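Local coordinates for enoyl-[acyl-carrier-protein] reductase [FMN] (Thermotoga maritima, PDB 5GVJ) that probably catalyses the FMN-dependent reduction of enoyl-[acyl-carrier-protein] with NADH, a step of bacterial fatty acid synthesis, at residues A[156-160]-A[184-188]; A[195-199]-A[292-296]; A[220-224]-A[239-243]. The protein carries 1 engineered substitution. All coordinates share one frame; numbering follows the deposited sequence.

Interaction 1: residues A[156-160]-A[184-188]; sequences VNKVS and ALGAE
Val156 lays its CG1 methyl against Leu185 and Ala187, and this is the tightly packed half of the contact. Val156 CG1 sits 3.7 Å from Leu185 CB and 3.9 Å from Ala187 CB. It reaches both because it stands anti to the backbone N (chi1 174°), pointing to the other segment while CG2 turns back beside that nitrogen. The Val156 and Leu185 side chains cross at about a right angle. Next to them, Asn157 CA makes a CA-H...O contact with Leu185 O, 3.4 Å long and nearly straight, with 163° at the hydrogen. The backbones come close enough for this, with the CA atoms of Asn157 and Leu185 4.8 Å apart. Helices 152-162 and 176-185 are successive outer helices of the TIM-barrel fold, with strand 167-170 between them in sequence. Val156 and Ala187 both also touch Ala169 of that strand. Helix 176-185 ends in a Schellman motif. Gly186 closes it with positive phi, and Gly186 CA lies 3.6 Å from Ser160 OG. These two residues form the more open, polar side, and both are partly exposed. Ser160 OG lies 3.0 Å from Leu185 O, 2.8 Å from Val156 O and 3.1 Å from Asn157 O. Its single proton can serve only part of this ring of carbonyls, and which one takes it is not settled. Arg177 NH1 of the second subunit bonds Leu185 O and, weakly, Ser160 OG. The buried Asn157 amide is held at OD1 by Arg161 and at ND2 by Asp175 of the second subunit.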
loop_
_atom_site.group_PDB
_atom_site.type_symbol
_atom_site.label_atom_id
_atom_site.label_comp_id
_atom_site.label_asym_id
_atom_site.label_seq_id
_atom_site.Cartn_x
_atom_site.Cartn_y
_atom_site.Cartn_z
ATOM N N VAL A 156 2.967 0.686 7.500
ATOM C CA VAL A 156 4.171 1.439 7.838
ATOM C C VAL A 156 3.813 2.712 8.594
ATOM O O VAL A 156 4.497 3.094 9.547
ATOM C CB VAL A 156 4.990 1.748 6.571
ATOM C CG1 VAL A 156 6.169 2.664 6.901
ATOM C CG2 VAL A 156 5.475 0.460 5.941
ATOM N N ASN A 157 2.739 3.390 8.174
ATOM C CA ASN A 157 2.311 4.619 8.836
ATOM C C ASN A 157 1.955 4.347 10.290
ATOM O O ASN A 157 2.462 5.013 11.198
ATOM C CB ASN A 157 1.123 5.209 8.070
ATOM C CG ASN A 157 0.691 6.582 8.588
ATOM O OD1 ASN A 157 1.139 7.042 9.639
ATOM N ND2 ASN A 157 -0.181 7.248 7.825
ATOM N N LYS A 158 1.096 3.353 10.534
ATOM C CA LYS A 158 0.635 3.116 11.901
ATOM C C LYS A 158 1.766 2.592 12.775
ATOM O O LYS A 158 1.933 3.034 13.917
ATOM C CB LYS A 158 -0.536 2.130 11.902
ATOM C CG LYS A 158 -1.046 1.761 13.295
ATOM C CD LYS A 158 -1.566 2.997 14.037
ATOM C CE LYS A 158 -2.347 2.610 15.289
ATOM N NZ LYS A 158 -2.498 3.760 16.231
ATOM N N VAL A 159 2.561 1.664 12.249
ATOM C CA VAL A 159 3.641 1.076 13.040
ATOM C C VAL A 159 4.660 2.141 13.426
ATOM O O VAL A 159 5.063 2.238 14.589
ATOM C CB VAL A 159 4.292 -0.091 12.277
ATOM C CG1 VAL A 159 5.606 -0.522 12.938
ATOM C CG2 VAL A 159 3.339 -1.274 12.216
ATOM N N SER A 160 5.091 2.965 12.461
ATOM C CA SER A 160 6.094 3.972 12.791
ATOM C C SER A 160 5.583 4.953 13.842
ATOM O O SER A 160 6.357 5.430 14.678
ATOM C CB SER A 160 6.552 4.713 11.534
ATOM O OG SER A 160 5.477 5.361 10.881
ATOM N N ALA A 184 8.424 8.576 3.669
ATOM C CA ALA A 184 7.356 9.520 3.985
ATOM C C ALA A 184 6.379 8.937 4.998
ATOM O O ALA A 184 5.891 9.651 5.880
ATOM C CB ALA A 184 6.614 9.925 2.710
ATOM N N LEU A 185 6.056 7.645 4.876
ATOM C CA LEU A 185 5.155 7.020 5.837
ATOM C C LEU A 185 5.801 6.832 7.207
ATOM O O LEU A 185 5.091 6.500 8.164
ATOM C CB LEU A 185 4.673 5.670 5.306
ATOM C CG LEU A 185 3.873 5.688 4.002
ATOM C CD1 LEU A 185 3.652 4.283 3.452
ATOM C CD2 LEU A 185 2.543 6.404 4.221
ATOM N N GLY A 186 7.113 7.028 7.324
ATOM C CA GLY A 186 7.816 6.901 8.592
ATOM C C GLY A 186 8.925 5.858 8.626
ATOM O O GLY A 186 9.602 5.738 9.659
ATOM N N ALA A 187 9.130 5.071 7.568
ATOM C CA ALA A 187 10.213 4.098 7.576
ATOM C C ALA A 187 11.564 4.792 7.459
ATOM O O ALA A 187 11.674 5.902 6.941
ATOM C CB ALA A 187 10.049 3.095 6.434
ATOM N N GLU A 188 12.612 4.109 7.938
ATOM C CA GLU A 188 13.982 4.576 7.773
ATOM C C GLU A 188 14.852 3.576 7.017
ATOM O O GLU A 188 16.070 3.762 6.941
ATOM C CB GLU A 188 14.573 4.920 9.144
ATOM C CG GLU A 188 13.702 5.987 9.801
ATOM C CD GLU A 188 14.121 6.340 11.207
ATOM O OE1 GLU A 188 15.102 7.086 11.347
ATOM O OE2 GLU A 188 13.457 5.887 12.158
#

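Interaction 2: residues A[195-199]-A[292-296]; sequences RFVAS and QIIED
Phe196 and Ile293 bring their CA atoms to 7.9 Å, where the end of helix 193-197 meets the early part of helix 290-309, and side chains make most of the contact between them. Ile293 is the central residue. Ile293 CG2 lies 3.7 Å from Phe196 CE1 and the same distance from Arg195 CG. The other branch ends in Ile293 CD1, which is 3.6 Å from Arg195 O and 3.8 Å from Ser199 CB. Ile294 comes to the edge of the Phe196 ring, in its plane, with Ile294 CG1 4.0 Å from Phe196 CZ.

The Arg195 side chain folds over Ile293. It bends at chi2 (68°) and again at chi3 (-92°), which brings one face of the guanidinium over Ile293 CG1, toward the rim of the group. Two hydrogen bonds of Arg195 NH2 help hold the group. One runs 2.9 Å to Ala198 O, which lies at the edge of the guanidinium, in plane. The other goes to Glu286 O. By contrast, buried Arg195 NE has no polar partner in the model and rests against the isoleucine. Ala198 is the first residue to leave the helix and the centre of an inverse gamma turn. Ser199 OG bonds back to Phe196 O at 2.8 Å, tying the turn to the helix.

Gly193 and Thr194, at the start of the short helix, bind FMN in another structure of this protein. The helix follows strand 189-191 of the barrel. Helix 206-214 packs against Val197 and Ala198, while helix 28-36 meets Phe196 through Val34 and Ser199 through Leu30.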
loop_
_atom_site.group_PDB
_atom_site.type_symbol
_atom_site.label_atom_id
_atom_site.label_comp_id
_atom_site.label_asym_id
_atom_site.label_seq_id
_atom_site.Cartn_x
_atom_site.Cartn_y
_atom_site.Cartn_z
ATOM N N ARG A 195 12.606 -7.544 -5.836
ATOM C CA ARG A 195 13.566 -6.802 -6.649
ATOM C C ARG A 195 14.945 -7.465 -6.645
ATOM O O ARG A 195 15.617 -7.525 -7.685
ATOM C CB ARG A 195 13.661 -5.355 -6.155
ATOM C CG ARG A 195 14.730 -4.505 -6.853
ATOM C CD ARG A 195 14.389 -4.225 -8.330
ATOM N NE ARG A 195 14.952 -5.217 -9.248
ATOM C CZ ARG A 195 14.946 -5.105 -10.579
ATOM N NH1 ARG A 195 14.374 -4.050 -11.174
ATOM N NH2 ARG A 195 15.501 -6.065 -11.321
ATOM N N PHE A 196 15.396 -7.970 -5.492
ATOM C CA PHE A 196 16.723 -8.584 -5.483
ATOM C C PHE A 196 16.717 -10.045 -5.932
ATOM O O PHE A 196 17.759 -10.538 -6.381
ATOM C CB PHE A 196 17.368 -8.447 -4.098
ATOM C CG PHE A 196 17.891 -7.059 -3.822
ATOM C CD1 PHE A 196 19.004 -6.580 -4.495
ATOM C CD2 PHE A 196 17.245 -6.219 -2.918
ATOM C CE1 PHE A 196 19.492 -5.297 -4.257
ATOM C CE2 PHE A 196 17.713 -4.921 -2.678
ATOM C CZ PHE A 196 18.833 -4.459 -3.344
ATOM N N VAL A 197 15.597 -10.760 -5.799
ATOM C CA VAL A 197 15.476 -12.059 -6.466
ATOM C C VAL A 197 15.636 -11.889 -7.970
ATOM O O VAL A 197 16.237 -12.735 -8.653
ATOM C CB VAL A 197 14.133 -12.727 -6.125
ATOM C CG1 VAL A 197 13.865 -13.895 -7.072
ATOM C CG2 VAL A 197 14.117 -13.191 -4.672
ATOM N N ALA A 198 15.096 -10.797 -8.514
ATOM C CA ALA A 198 15.223 -10.479 -9.938
ATOM C C ALA A 198 16.541 -9.750 -10.231
ATOM O O ALA A 198 16.573 -8.661 -10.802
ATOM C CB ALA A 198 14.031 -9.650 -10.398
ATOM N N SER A 199 17.652 -10.389 -9.866
ATOM C CA SER A 199 18.957 -9.782 -10.090
ATOM C C SER A 199 19.906 -10.786 -10.733
ATOM O O SER A 199 19.696 -12.000 -10.674
ATOM C CB SER A 199 19.575 -9.273 -8.789
ATOM O OG SER A 199 19.991 -10.370 -7.990
ATOM N N GLN A 292 23.709 -2.181 -9.853
ATOM C CA GLN A 292 22.873 -1.225 -10.568
ATOM C C GLN A 292 21.560 -0.982 -9.835
ATOM O O GLN A 292 21.087 0.160 -9.760
ATOM C CB GLN A 292 22.594 -1.733 -11.980
ATOM C CG GLN A 292 21.973 -0.683 -12.888
ATOM C CD GLN A 292 22.906 0.511 -13.087
ATOM O OE1 GLN A 292 22.516 1.659 -12.881
ATOM N NE2 GLN A 292 24.153 0.236 -13.461
ATOM N N ILE A 293 20.942 -2.049 -9.317
ATOM C CA ILE A 293 19.704 -1.896 -8.544
ATOM C C ILE A 293 19.881 -0.848 -7.454
ATOM O O ILE A 293 19.066 0.071 -7.308
ATOM C CB ILE A 293 19.268 -3.243 -7.943
ATOM C CG1 ILE A 293 18.848 -4.215 -9.048
ATOM C CG2 ILE A 293 18.138 -3.037 -6.897
ATOM C CD1 ILE A 293 18.591 -5.655 -8.538
ATOM N N ILE A 294 20.950 -0.971 -6.670
ATOM C CA ILE A 294 21.151 -0.044 -5.561
ATOM C C ILE A 294 21.461 1.357 -6.076
ATOM O O ILE A 294 20.998 2.352 -5.507
ATOM C CB ILE A 294 22.250 -0.578 -4.619
ATOM C CG1 ILE A 294 21.779 -1.878 -3.955
ATOM C CG2 ILE A 294 22.634 0.481 -3.560
ATOM C CD1 ILE A 294 22.835 -2.603 -3.155
ATOM N N GLU A 295 22.242 1.467 -7.165
ATOM C CA GLU A 295 22.512 2.780 -7.757
ATOM C C GLU A 295 21.227 3.457 -8.232
ATOM O O GLU A 295 21.022 4.659 -8.014
ATOM C CB GLU A 295 23.479 2.652 -8.936
ATOM C CG GLU A 295 24.910 2.359 -8.546
ATOM C CD GLU A 295 25.727 1.844 -9.718
ATOM O OE1 GLU A 295 25.359 2.134 -10.887
ATOM O OE2 GLU A 295 26.731 1.135 -9.467
ATOM N N ASP A 296 20.375 2.712 -8.936
ATOM C CA ASP A 296 19.150 3.308 -9.472
ATOM C C ASP A 296 18.187 3.704 -8.353
ATOM O O ASP A 296 17.490 4.725 -8.462
ATOM C CB ASP A 296 18.466 2.336 -10.430
ATOM C CG ASP A 296 19.311 2.014 -11.652
ATOM O OD1 ASP A 296 20.225 2.799 -12.005
ATOM O OD2 ASP A 296 19.037 0.964 -12.264
#

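Interaction 3: residues A[220-224]-A[239-243]; sequences TVVTG and ARKIQ
Ala239 places its CB 4.0 Å from CG2 of Val221, the one purely apolar pair of side chains in this contact. Val221 CG2 stands between its backbone N and carbonyl carbon, and the methyl is turned to the helix. The carbonyl of Ala239 adds a second approach at the same distance, from its O to Thr223 CG2. Strand 220-223 alternates: the side chains of Val221 and Thr223 leave the backbone toward the helix, while Val222 leaves it on the other side.

The strand is an outer member of a small three-stranded antiparallel sheet. It forms a hairpin with strand 231-234, through backbone bonds of Val221 with Val233 and Thr223 with Ala231. The third strand, 145-146, directly follows Gly144, which binds FMN in another structure of this protein; the Val222 side chain is about 9 Å from that of Gly144. Helix 237-242 follows the hairpin, and Ala239 also touches Val233.

Further along, Ile242 starts out toward the strand but its chain then leads away. Ile242 CG2 is 4.2 Å from Thr223 CB. Gln243 makes the closest approach, with Gln243 CG 3.6 Å from Thr223 CG2. The two side chains cross at about a right angle. With Thr223 OG1 between N and the carbonyl carbon (chi1 64°), CG2 is left anti to the carbonyl carbon, facing Gln243. Beyond CG the glutamine is extended (chi2 173°) and runs roughly along the strand, back toward Val221. Gln243 is exposed, and residues 244-256 beyond it are not modelled.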
loop_
_atom_site.group_PDB
_atom_site.type_symbol
_atom_site.label_atom_id
_atom_site.label_comp_id
_atom_site.label_asym_id
_atom_site.label_seq_id
_atom_site.Cartn_x
_atom_site.Cartn_y
_atom_site.Cartn_z
ATOM N N THR A 220 -0.454 -11.784 -9.342
ATOM C CA THR A 220 -0.316 -12.641 -8.175
ATOM C C THR A 220 -1.694 -12.986 -7.627
ATOM O O THR A 220 -2.690 -12.321 -7.925
ATOM C CB THR A 220 0.546 -11.996 -7.078
ATOM O OG1 THR A 220 -0.170 -10.906 -6.491
ATOM C CG2 THR A 220 1.873 -11.493 -7.643
ATOM N N VAL A 221 -1.742 -14.064 -6.847
ATOM C CA VAL A 221 -2.953 -14.515 -6.171
ATOM C C VAL A 221 -2.603 -14.820 -4.733
ATOM O O VAL A 221 -1.470 -15.192 -4.418
ATOM C CB VAL A 221 -3.572 -15.780 -6.795
ATOM C CG1 VAL A 221 -4.471 -15.435 -7.914
ATOM C CG2 VAL A 221 -2.482 -16.719 -7.255
ATOM N N VAL A 222 -3.599 -14.709 -3.866
ATOM C CA VAL A 222 -3.474 -15.118 -2.476
ATOM C C VAL A 222 -4.173 -16.461 -2.325
ATOM O O VAL A 222 -5.372 -16.579 -2.609
ATOM C CB VAL A 222 -4.069 -14.066 -1.529
ATOM C CG1 VAL A 222 -3.897 -14.508 -0.081
ATOM C CG2 VAL A 222 -3.422 -12.703 -1.789
ATOM N N THR A 223 -3.425 -17.472 -1.894
ATOM C CA THR A 223 -3.938 -18.822 -1.710
ATOM C C THR A 223 -3.693 -19.280 -0.280
ATOM O O THR A 223 -2.718 -18.875 0.361
ATOM C CB THR A 223 -3.269 -19.818 -2.659
ATOM O OG1 THR A 223 -1.871 -19.893 -2.354
ATOM C CG2 THR A 223 -3.444 -19.386 -4.104
ATOM N N GLY A 224 -4.575 -20.152 0.205
ATOM C CA GLY A 224 -4.459 -20.692 1.547
ATOM C C GLY A 224 -4.988 -19.755 2.611
ATOM O O GLY A 224 -6.103 -19.246 2.496
ATOM N N ALA A 239 -0.756 -22.723 -8.598
ATOM C CA ALA A 239 -1.561 -21.857 -7.745
ATOM C C ALA A 239 -3.042 -22.034 -8.035
ATOM O O ALA A 239 -3.872 -21.894 -7.132
ATOM C CB ALA A 239 -1.145 -20.397 -7.922
ATOM N N ARG A 240 -3.390 -22.350 -9.285
ATOM C CA ARG A 240 -4.778 -22.671 -9.607
ATOM C C ARG A 240 -5.199 -23.979 -8.953
ATOM O O ARG A 240 -6.262 -24.058 -8.327
ATOM C CB ARG A 240 -4.969 -22.746 -11.123
ATOM C CG ARG A 240 -5.329 -21.425 -11.784
ATOM C CD ARG A 240 -5.195 -21.543 -13.296
ATOM N NE ARG A 240 -3.896 -21.011 -13.665
ATOM C CZ ARG A 240 -3.300 -21.229 -14.831
ATOM N NH1 ARG A 240 -3.889 -21.979 -15.766
ATOM N NH2 ARG A 240 -2.102 -20.703 -15.056
ATOM N N LYS A 241 -4.374 -25.020 -9.087
ATOM C CA LYS A 241 -4.745 -26.323 -8.547
ATOM C C LYS A 241 -4.904 -26.283 -7.033
ATOM O O LYS A 241 -5.709 -27.038 -6.476
ATOM C CB LYS A 241 -3.712 -27.373 -8.948
ATOM C CG LYS A 241 -3.692 -27.662 -10.442
ATOM C CD LYS A 241 -3.183 -29.064 -10.724
ATOM C CE LYS A 241 -1.748 -29.233 -10.237
ATOM N NZ LYS A 241 -0.763 -28.652 -11.199
ATOM N N ILE A 242 -4.153 -25.413 -6.352
ATOM C CA ILE A 242 -4.281 -25.301 -4.900
ATOM C C ILE A 242 -5.621 -24.671 -4.526
ATOM O O ILE A 242 -6.257 -25.070 -3.542
ATOM C CB ILE A 242 -3.088 -24.516 -4.322
ATOM C CG1 ILE A 242 -1.822 -25.377 -4.358
ATOM C CG2 ILE A 242 -3.377 -24.049 -2.904
ATOM C CD1 ILE A 242 -1.913 -26.638 -3.513
ATOM N N GLN A 243 -6.081 -23.698 -5.305
ATOM C CA GLN A 243 -7.395 -23.109 -5.067
ATOM C C GLN A 243 -8.492 -24.083 -5.486
ATOM O O GLN A 243 -9.667 -23.858 -5.213
ATOM C CB GLN A 243 -7.542 -21.787 -5.821
ATOM C CG GLN A 243 -6.517 -20.730 -5.434
ATOM C CD GLN A 243 -6.583 -19.497 -6.323
ATOM O OE1 GLN A 243 -6.102 -19.509 -7.458
ATOM N NE2 GLN A 243 -7.181 -18.429 -5.812
#

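How the interactions relate
The three contacts do not touch each other. Centres of interactions 1 and 2 lie about 23 Å apart, those of 2 and 3 about 27 Å, and those of 1 and 3 about 30 Å. Interaction 1 is complete before interaction 2 begins along the chain. Interaction 3 falls wholly between 195-199 and 292-296. Interactions 1 and 2 both join helices around the parallel barrel sheet. Their segments 184-188 and 195-199 flank strand 189-191, whose end and following turn carry the FMN-binding residues Gln191, Gly193 and Thr194. Interaction 3 belongs instead to the small antiparallel sheet, near the surface. Of the three, only interaction 1 reaches the second subunit.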